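Local coordinates for protein putative mandelate racemase (Bordetella bronchiseptica, PDB 3OZY) that is of unknown function but, as an enolase superfamily member, probably uses magnesium to promote proton abstraction beside a carboxylate of an acid sugar, at residues Val40-Gly45 / Trp115-Arg120; Asp272-Asp277 / Leu288-Ser293; Leu299-His304 / Ala313-Leu318. One frame throughout, in Å; residues are numbered along the deposited sequence.

Contact 1: residues Val40-Gly45 / Trp115-Arg120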
# COMPACT_ATOMS: atom_id res chain seq x y z
N VAL A 40 -5.39 -0.66 -23.41
CA VAL A 40 -6.12 -1.92 -23.39
C VAL A 40 -6.69 -2.17 -24.78
O VAL A 40 -7.45 -1.36 -25.30
CB VAL A 40 -7.26 -1.90 -22.35
CG1 VAL A 40 -8.11 -3.17 -22.45
CG2 VAL A 40 -6.69 -1.73 -20.94
N ARG A 41 -6.30 -3.30 -25.37
CA ARG A 41 -6.74 -3.65 -26.71
C ARG A 41 -7.78 -4.76 -26.68
O ARG A 41 -7.82 -5.57 -25.75
CB ARG A 41 -5.55 -4.11 -27.55
CG ARG A 41 -4.49 -3.04 -27.76
CD ARG A 41 -3.33 -3.61 -28.56
NE ARG A 41 -2.37 -2.58 -28.96
CZ ARG A 41 -1.31 -2.82 -29.73
NH1 ARG A 41 -1.07 -4.04 -30.18
NH2 ARG A 41 -0.49 -1.83 -30.06
N THR A 42 -8.61 -4.80 -27.72
CA THR A 42 -9.63 -5.85 -27.84
C THR A 42 -9.57 -6.53 -29.20
O THR A 42 -8.94 -6.03 -30.14
CB THR A 42 -11.06 -5.29 -27.68
OG1 THR A 42 -11.28 -4.25 -28.64
CG2 THR A 42 -11.29 -4.76 -26.26
N ASP A 43 -10.25 -7.66 -29.30
CA ASP A 43 -10.28 -8.44 -30.53
C ASP A 43 -10.84 -7.66 -31.72
O ASP A 43 -10.41 -7.87 -32.86
CB ASP A 43 -11.01 -9.78 -30.33
CG ASP A 43 -12.42 -9.62 -29.74
OD1 ASP A 43 -12.82 -8.50 -29.35
OD2 ASP A 43 -13.12 -10.66 -29.66
N GLU A 44 -11.79 -6.77 -31.48
CA GLU A 44 -12.41 -5.99 -32.55
C GLU A 44 -11.76 -4.62 -32.77
O GLU A 44 -12.26 -3.80 -33.54
CB GLU A 44 -13.91 -5.83 -32.30
CG GLU A 44 -14.67 -7.15 -32.24
CD GLU A 44 -14.72 -7.87 -33.57
OE1 GLU A 44 -14.61 -7.19 -34.61
OE2 GLU A 44 -14.87 -9.11 -33.58
N GLY A 45 -10.65 -4.38 -32.08
CA GLY A 45 -9.87 -3.18 -32.31
C GLY A 45 -10.35 -1.92 -31.61
O GLY A 45 -9.92 -0.82 -31.97
N TRP A 115 -12.90 2.46 -18.86
CA TRP A 115 -13.94 3.47 -19.04
C TRP A 115 -13.77 4.21 -20.37
O TRP A 115 -14.76 4.52 -21.04
CB TRP A 115 -13.96 4.45 -17.85
CG TRP A 115 -14.75 3.93 -16.68
CD1 TRP A 115 -14.26 3.33 -15.54
CD2 TRP A 115 -16.16 3.97 -16.53
NE1 TRP A 115 -15.29 2.99 -14.70
CE2 TRP A 115 -16.47 3.39 -15.28
CE3 TRP A 115 -17.21 4.45 -17.33
CZ2 TRP A 115 -17.78 3.27 -14.81
CZ3 TRP A 115 -18.51 4.33 -16.86
CH2 TRP A 115 -18.78 3.74 -15.62
N ASP A 116 -12.53 4.49 -20.74
CA ASP A 116 -12.26 5.12 -22.03
C ASP A 116 -12.75 4.20 -23.14
O ASP A 116 -13.42 4.64 -24.07
CB ASP A 116 -10.77 5.43 -22.16
CG ASP A 116 -10.42 6.12 -23.46
OD1 ASP A 116 -11.06 7.14 -23.81
OD2 ASP A 116 -9.48 5.66 -24.14
N LEU A 117 -12.43 2.92 -23.02
CA LEU A 117 -12.82 1.92 -23.99
C LEU A 117 -14.35 1.86 -24.10
O LEU A 117 -14.91 1.89 -25.20
CB LEU A 117 -12.24 0.56 -23.59
CG LEU A 117 -12.20 -0.57 -24.62
CD1 LEU A 117 -11.21 -1.64 -24.17
CD2 LEU A 117 -13.57 -1.19 -24.86
N LYS A 118 -15.02 1.83 -22.95
CA LYS A 118 -16.48 1.80 -22.93
C LYS A 118 -17.08 3.03 -23.63
O LYS A 118 -17.99 2.89 -24.47
CB LYS A 118 -16.98 1.70 -21.48
CG LYS A 118 -18.50 1.68 -21.34
CD LYS A 118 -18.91 1.45 -19.88
CE LYS A 118 -18.73 -0.01 -19.44
NZ LYS A 118 -19.89 -0.87 -19.84
N GLY A 119 -16.59 4.22 -23.31
CA GLY A 119 -17.06 5.42 -23.97
C GLY A 119 -16.80 5.39 -25.47
O GLY A 119 -17.65 5.80 -26.25
N ARG A 120 -15.63 4.91 -25.88
CA ARG A 120 -15.35 4.82 -27.31
C ARG A 120 -16.29 3.83 -28.00
O ARG A 120 -16.82 4.11 -29.08
CB ARG A 120 -13.88 4.49 -27.57
CG ARG A 120 -12.99 5.65 -27.17
CD ARG A 120 -11.50 5.41 -27.34
NE ARG A 120 -10.77 6.38 -26.53
CZ ARG A 120 -10.53 7.64 -26.89
NH1 ARG A 120 -10.94 8.08 -28.07
NH2 ARG A 120 -9.88 8.46 -26.07

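Contact 2: residues Asp272-Asp277 / Leu288-Ser293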
# COMPACT_ATOMS: atom_id res chain seq x y z
N ASP A 272 -12.56 17.27 5.73
CA ASP A 272 -13.56 18.13 5.09
C ASP A 272 -13.63 17.89 3.59
O ASP A 272 -14.71 17.91 3.00
CB ASP A 272 -13.25 19.61 5.34
CG ASP A 272 -13.40 20.00 6.79
OD1 ASP A 272 -14.49 19.80 7.36
OD2 ASP A 272 -12.40 20.49 7.35
N VAL A 273 -12.47 17.70 2.97
CA VAL A 273 -12.37 17.55 1.52
C VAL A 273 -11.60 16.27 1.22
O VAL A 273 -10.41 16.15 1.56
CB VAL A 273 -11.65 18.76 0.88
CG1 VAL A 273 -11.38 18.50 -0.60
CG2 VAL A 273 -12.46 20.04 1.08
N LEU A 274 -12.29 15.32 0.59
CA LEU A 274 -11.68 14.07 0.16
C LEU A 274 -11.05 14.32 -1.20
O LEU A 274 -11.71 14.82 -2.10
CB LEU A 274 -12.72 12.97 0.05
CG LEU A 274 -13.35 12.42 1.33
CD1 LEU A 274 -14.25 13.46 2.03
CD2 LEU A 274 -14.15 11.18 0.98
N GLN A 275 -9.77 13.96 -1.35
CA GLN A 275 -9.06 14.28 -2.59
C GLN A 275 -8.68 13.05 -3.41
O GLN A 275 -7.76 13.09 -4.22
CB GLN A 275 -7.85 15.16 -2.30
CG GLN A 275 -8.22 16.47 -1.62
CD GLN A 275 -7.01 17.34 -1.43
OE1 GLN A 275 -6.10 16.98 -0.68
NE2 GLN A 275 -6.98 18.48 -2.11
N ALA A 276 -9.41 11.96 -3.21
CA ALA A 276 -9.20 10.74 -3.99
C ALA A 276 -9.12 11.05 -5.49
O ALA A 276 -10.02 11.67 -6.05
CB ALA A 276 -10.32 9.75 -3.73
N ASP A 277 -8.04 10.60 -6.10
CA ASP A 277 -7.74 10.82 -7.52
C ASP A 277 -8.18 9.57 -8.27
O ASP A 277 -7.79 8.45 -7.91
CB ASP A 277 -6.22 11.04 -7.62
CG ASP A 277 -5.71 11.33 -9.03
OD1 ASP A 277 -6.35 10.95 -10.03
OD2 ASP A 277 -4.60 11.91 -9.13
N LEU A 288 -15.86 7.32 -8.16
CA LEU A 288 -17.31 7.52 -8.16
C LEU A 288 -17.90 7.20 -6.79
O LEU A 288 -18.75 7.94 -6.27
CB LEU A 288 -17.98 6.65 -9.21
CG LEU A 288 -17.83 7.11 -10.66
CD1 LEU A 288 -18.33 6.01 -11.58
CD2 LEU A 288 -18.60 8.41 -10.88
N ALA A 289 -17.46 6.09 -6.22
CA ALA A 289 -17.98 5.64 -4.93
C ALA A 289 -17.53 6.60 -3.83
O ALA A 289 -18.30 6.92 -2.92
CB ALA A 289 -17.50 4.24 -4.64
N ILE A 290 -16.28 7.06 -3.91
CA ILE A 290 -15.75 7.98 -2.90
C ILE A 290 -16.47 9.32 -2.96
O ILE A 290 -16.81 9.89 -1.92
CB ILE A 290 -14.22 8.12 -3.04
CG1 ILE A 290 -13.55 6.78 -2.74
CG2 ILE A 290 -13.70 9.19 -2.08
CD1 ILE A 290 -12.10 6.72 -3.17
N SER A 291 -16.73 9.82 -4.16
CA SER A 291 -17.45 11.08 -4.32
C SER A 291 -18.84 11.00 -3.70
O SER A 291 -19.30 11.91 -3.00
CB SER A 291 -17.53 11.45 -5.80
OG SER A 291 -18.33 12.60 -6.00
N ALA A 292 -19.52 9.88 -3.96
CA ALA A 292 -20.84 9.65 -3.40
C ALA A 292 -20.81 9.60 -1.88
O ALA A 292 -21.66 10.19 -1.20
CB ALA A 292 -21.44 8.37 -3.95
N SER A 293 -19.81 8.90 -1.34
CA SER A 293 -19.68 8.75 0.10
C SER A 293 -19.38 10.08 0.79
O SER A 293 -19.83 10.33 1.91
CB SER A 293 -18.62 7.70 0.45
OG SER A 293 -18.94 6.48 -0.19

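Contact 3: residues Leu299-His304 / Ala313-Leu318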
# COMPACT_ATOMS: atom_id res chain seq x y z
N LEU A 299 -19.77 16.16 3.17
CA LEU A 299 -18.40 16.59 2.92
C LEU A 299 -18.20 16.78 1.42
O LEU A 299 -19.10 16.50 0.63
CB LEU A 299 -17.42 15.55 3.46
CG LEU A 299 -17.61 15.19 4.94
CD1 LEU A 299 -16.69 14.03 5.32
CD2 LEU A 299 -17.39 16.38 5.85
N ALA A 300 -17.02 17.24 1.03
CA ALA A 300 -16.74 17.53 -0.37
C ALA A 300 -15.75 16.52 -0.94
O ALA A 300 -14.90 16.01 -0.22
CB ALA A 300 -16.18 18.95 -0.51
N TRP A 301 -15.88 16.24 -2.24
CA TRP A 301 -14.85 15.52 -3.00
C TRP A 301 -14.31 16.47 -4.05
O TRP A 301 -15.07 16.96 -4.90
CB TRP A 301 -15.41 14.27 -3.66
CG TRP A 301 -14.44 13.60 -4.59
CD1 TRP A 301 -13.30 12.92 -4.25
CD2 TRP A 301 -14.51 13.55 -6.03
NE1 TRP A 301 -12.66 12.45 -5.38
CE2 TRP A 301 -13.39 12.82 -6.48
CE3 TRP A 301 -15.41 14.05 -6.97
CZ2 TRP A 301 -13.14 12.59 -7.83
CZ3 TRP A 301 -15.17 13.82 -8.31
CH2 TRP A 301 -14.05 13.09 -8.73
N ASN A 302 -13.01 16.76 -3.97
CA ASN A 302 -12.29 17.60 -4.93
C ASN A 302 -11.00 16.85 -5.19
O ASN A 302 -10.09 16.88 -4.36
CB ASN A 302 -11.98 18.98 -4.33
CG ASN A 302 -13.22 19.77 -3.98
OD1 ASN A 302 -13.56 19.94 -2.81
ND2 ASN A 302 -13.91 20.27 -5.00
N PRO A 303 -10.91 16.14 -6.33
CA PRO A 303 -9.78 15.22 -6.52
C PRO A 303 -8.45 15.91 -6.71
O PRO A 303 -8.37 17.00 -7.27
CB PRO A 303 -10.15 14.48 -7.82
CG PRO A 303 -11.04 15.44 -8.53
CD PRO A 303 -11.88 16.05 -7.44
N HIS A 304 -7.39 15.24 -6.26
CA HIS A 304 -6.06 15.47 -6.78
C HIS A 304 -6.06 14.98 -8.24
O HIS A 304 -6.71 13.97 -8.56
CB HIS A 304 -5.08 14.65 -5.93
CG HIS A 304 -3.70 14.56 -6.50
ND1 HIS A 304 -3.35 13.63 -7.46
CD2 HIS A 304 -2.57 15.25 -6.21
CE1 HIS A 304 -2.07 13.78 -7.75
NE2 HIS A 304 -1.57 14.75 -7.00
N ALA A 313 -7.92 14.68 -17.34
CA ALA A 313 -9.17 14.43 -18.05
C ALA A 313 -10.07 13.43 -17.33
O ALA A 313 -11.28 13.64 -17.26
CB ALA A 313 -8.90 13.97 -19.48
N ALA A 314 -9.50 12.34 -16.82
CA ALA A 314 -10.30 11.31 -16.17
C ALA A 314 -11.06 11.91 -15.00
O ALA A 314 -12.27 11.70 -14.85
CB ALA A 314 -9.43 10.15 -15.70
N ASN A 315 -10.35 12.65 -14.15
CA ASN A 315 -11.02 13.32 -13.03
C ASN A 315 -12.03 14.37 -13.48
O ASN A 315 -13.08 14.53 -12.87
CB ASN A 315 -10.00 13.93 -12.07
CG ASN A 315 -9.31 12.89 -11.23
OD1 ASN A 315 -9.92 12.29 -10.35
ND2 ASN A 315 -8.03 12.65 -11.50
N LEU A 316 -11.72 15.10 -14.55
CA LEU A 316 -12.60 16.17 -14.99
C LEU A 316 -13.97 15.66 -15.44
O LEU A 316 -14.98 16.32 -15.20
CB LEU A 316 -11.92 16.98 -16.10
CG LEU A 316 -12.67 18.24 -16.52
CD1 LEU A 316 -13.02 19.11 -15.31
CD2 LEU A 316 -11.82 19.01 -17.52
N HIS A 317 -14.01 14.51 -16.10
CA HIS A 317 -15.31 13.93 -16.45
C HIS A 317 -16.16 13.72 -15.21
O HIS A 317 -17.35 14.03 -15.19
CB HIS A 317 -15.13 12.59 -17.19
CG HIS A 317 -14.76 12.75 -18.63
ND1 HIS A 317 -15.70 12.93 -19.62
CD2 HIS A 317 -13.55 12.79 -19.24
CE1 HIS A 317 -15.09 13.06 -20.78
NE2 HIS A 317 -13.78 12.98 -20.58
N LEU A 318 -15.53 13.20 -14.15
CA LEU A 318 -16.27 12.94 -12.92
C LEU A 318 -16.66 14.23 -12.22
O LEU A 318 -17.79 14.36 -11.75
CB LEU A 318 -15.45 12.07 -11.97
CG LEU A 318 -15.50 10.58 -12.26
CD1 LEU A 318 -14.98 10.23 -13.66
CD2 LEU A 318 -14.72 9.81 -11.20

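Contact 1: residues Val40-Gly45 / Trp115-Arg120
L117 touches V40 and T42 through a single methyl. Its CD1 lies 3.9 Å from V40 CG1 and 3.8 Å from T42 CG2. The contact is buried and purely apolar, with no hydrogen bond between the strand and the helix. V40 and L117 cross at about a right angle. T42 and L117 instead come tip to tip, methyl against methyl. The leucine reaches out because CG stands opposite the backbone N (chi1 -164°), which carries the branch away from the helix toward the strand. In T42 the two branches share the work: CG2 faces the leucine, while OG1 is hydrogen-bonded to the backbone O of V46.

That bond lies at the hairpin that follows the strand. A type I turn runs from T42 to G45, with G45 N bonded to T42 O at 3.1 Å. On the helix, D116 and R120 form a salt bridge one turn apart. R120 NE meets D116 OD2 at 2.8 Å, nearly straight at 168° and in the guanidinium plane, although the donor stands above the carboxylate plane. The second bond, R120 NH2 to D116 OD1, is weak. The carboxylate also accepts from the backbone N of V49 and L361, and R120 NH2 reaches F363 O. The pair thus links the helix to strand 48-50 and to the chain near L361.

This is the packing of sheet on helix in the N-terminal capping domain of the enolase superfamily. Strand 32-42 is the middle strand of a three-stranded antiparallel sheet, between 5-16 and 48-50. Helix 102-122 lies against it, and through W115 and K118 also touches helices 81-97 and 126-129.

Contact 2: residues Asp272-Asp277 / Leu288-Ser293
No ring or planar side chain takes part where L274 and A276 meet I290; the touching groups are all methyls. Across the contact, the backbone carbonyl of I290 is also near: its O is 4.1 Å from L274 CD2. One residue earlier, A289 O accepts the helical bond from S293 N. In one of two conformers S293 OG also lies 2.8 Å from A289 O, on the opposite face of the carbonyl plane from S293 N; for the other conformer this bond is doubtful.

I290 uses both of its arms. Its CG2 lies 3.7 Å from L274 CD2, and the two side chains cross obliquely. Its CD1 lies 3.6 Å from A276 CB, and CG2 is nearly as close to that methyl. With CG1 opposite the carbonyl carbon (chi1 -65°) and the chain extended at the next bond (chi2 166°), CD1 reaches A276 CB while CG2 remains close to both partners. F262 of helix 258-267 also packs on L274 and A276.

The contact joins the sixth barrel strand to the helix after it, within the beta-alpha-beta unit 273-274, 284-296, 300-301. Q275 and D277 point away from the helix. Q275 NE2 bonds E227, a magnesium ligand, and D277 OD2 bonds H304 ND1, an arrangement that recalls the His-Asp pair of mandelate racemase. The chemistry is therefore divided by side of the chain. Apolar methyls hold the helix to the strand end, while Q275 and D277 turn their polar ends the other way, Q275 to a metal ligand.

Contact 3: residues Leu299-His304 / Ala313-Leu318
W301 and P303 on one side meet N315 and L318 on the other, where the seventh strand of the modified TIM barrel is followed by helix 309-321. The W301 ring and the N315 side chain cross at about a right angle, with ring and amide planes 45° apart. L318 comes in at a slant to the indole, its CB 3.7 Å from W301 CH2. With W301 CG opposite its backbone N (chi1 173°) and chi2 at 70°, the six-membered ring is carried toward the helix. Within the strand segment, P303 CD sits over one face of the indole, 3.6 Å above its plane. W301 NE1 is held by A276 O, which fixes the ring from the loop after strand 273-274.

P303 and N315 slide past each other in opposite directions. The buried amide is well satisfied: ND2 donates to T311 O and D277 OD1, and OD1 accepts from A278 N. H304, next in the chain, turns away from the helix, and its side chain is about 4 Å from a bound magnesium ion. Against the proline, the amide presents its oxygen, with N315 OD1 3.4 Å from P303 CB.

How the contacts relate
From the N terminus, contact 1 comes first. It closes a 69-residue, mostly helical excursion within the capping domain. Contacts 2 and 3 follow in the barrel, closing short loops of 10 and 8 residues. The three run in series; none nests in or crosses another. Helix 284-296 of contact 2 leads into strand 300-301 of contact 3, which pairs in parallel with strand 273-274. The centres of contacts 2 and 3 are about 8 Å apart, and L274 O packs on W301 CD1. Contact 1 is centred about 26 Å from contact 2, yet W115 touches L288, so helix 102-122 meets helix 284-296 where capping domain and barrel join.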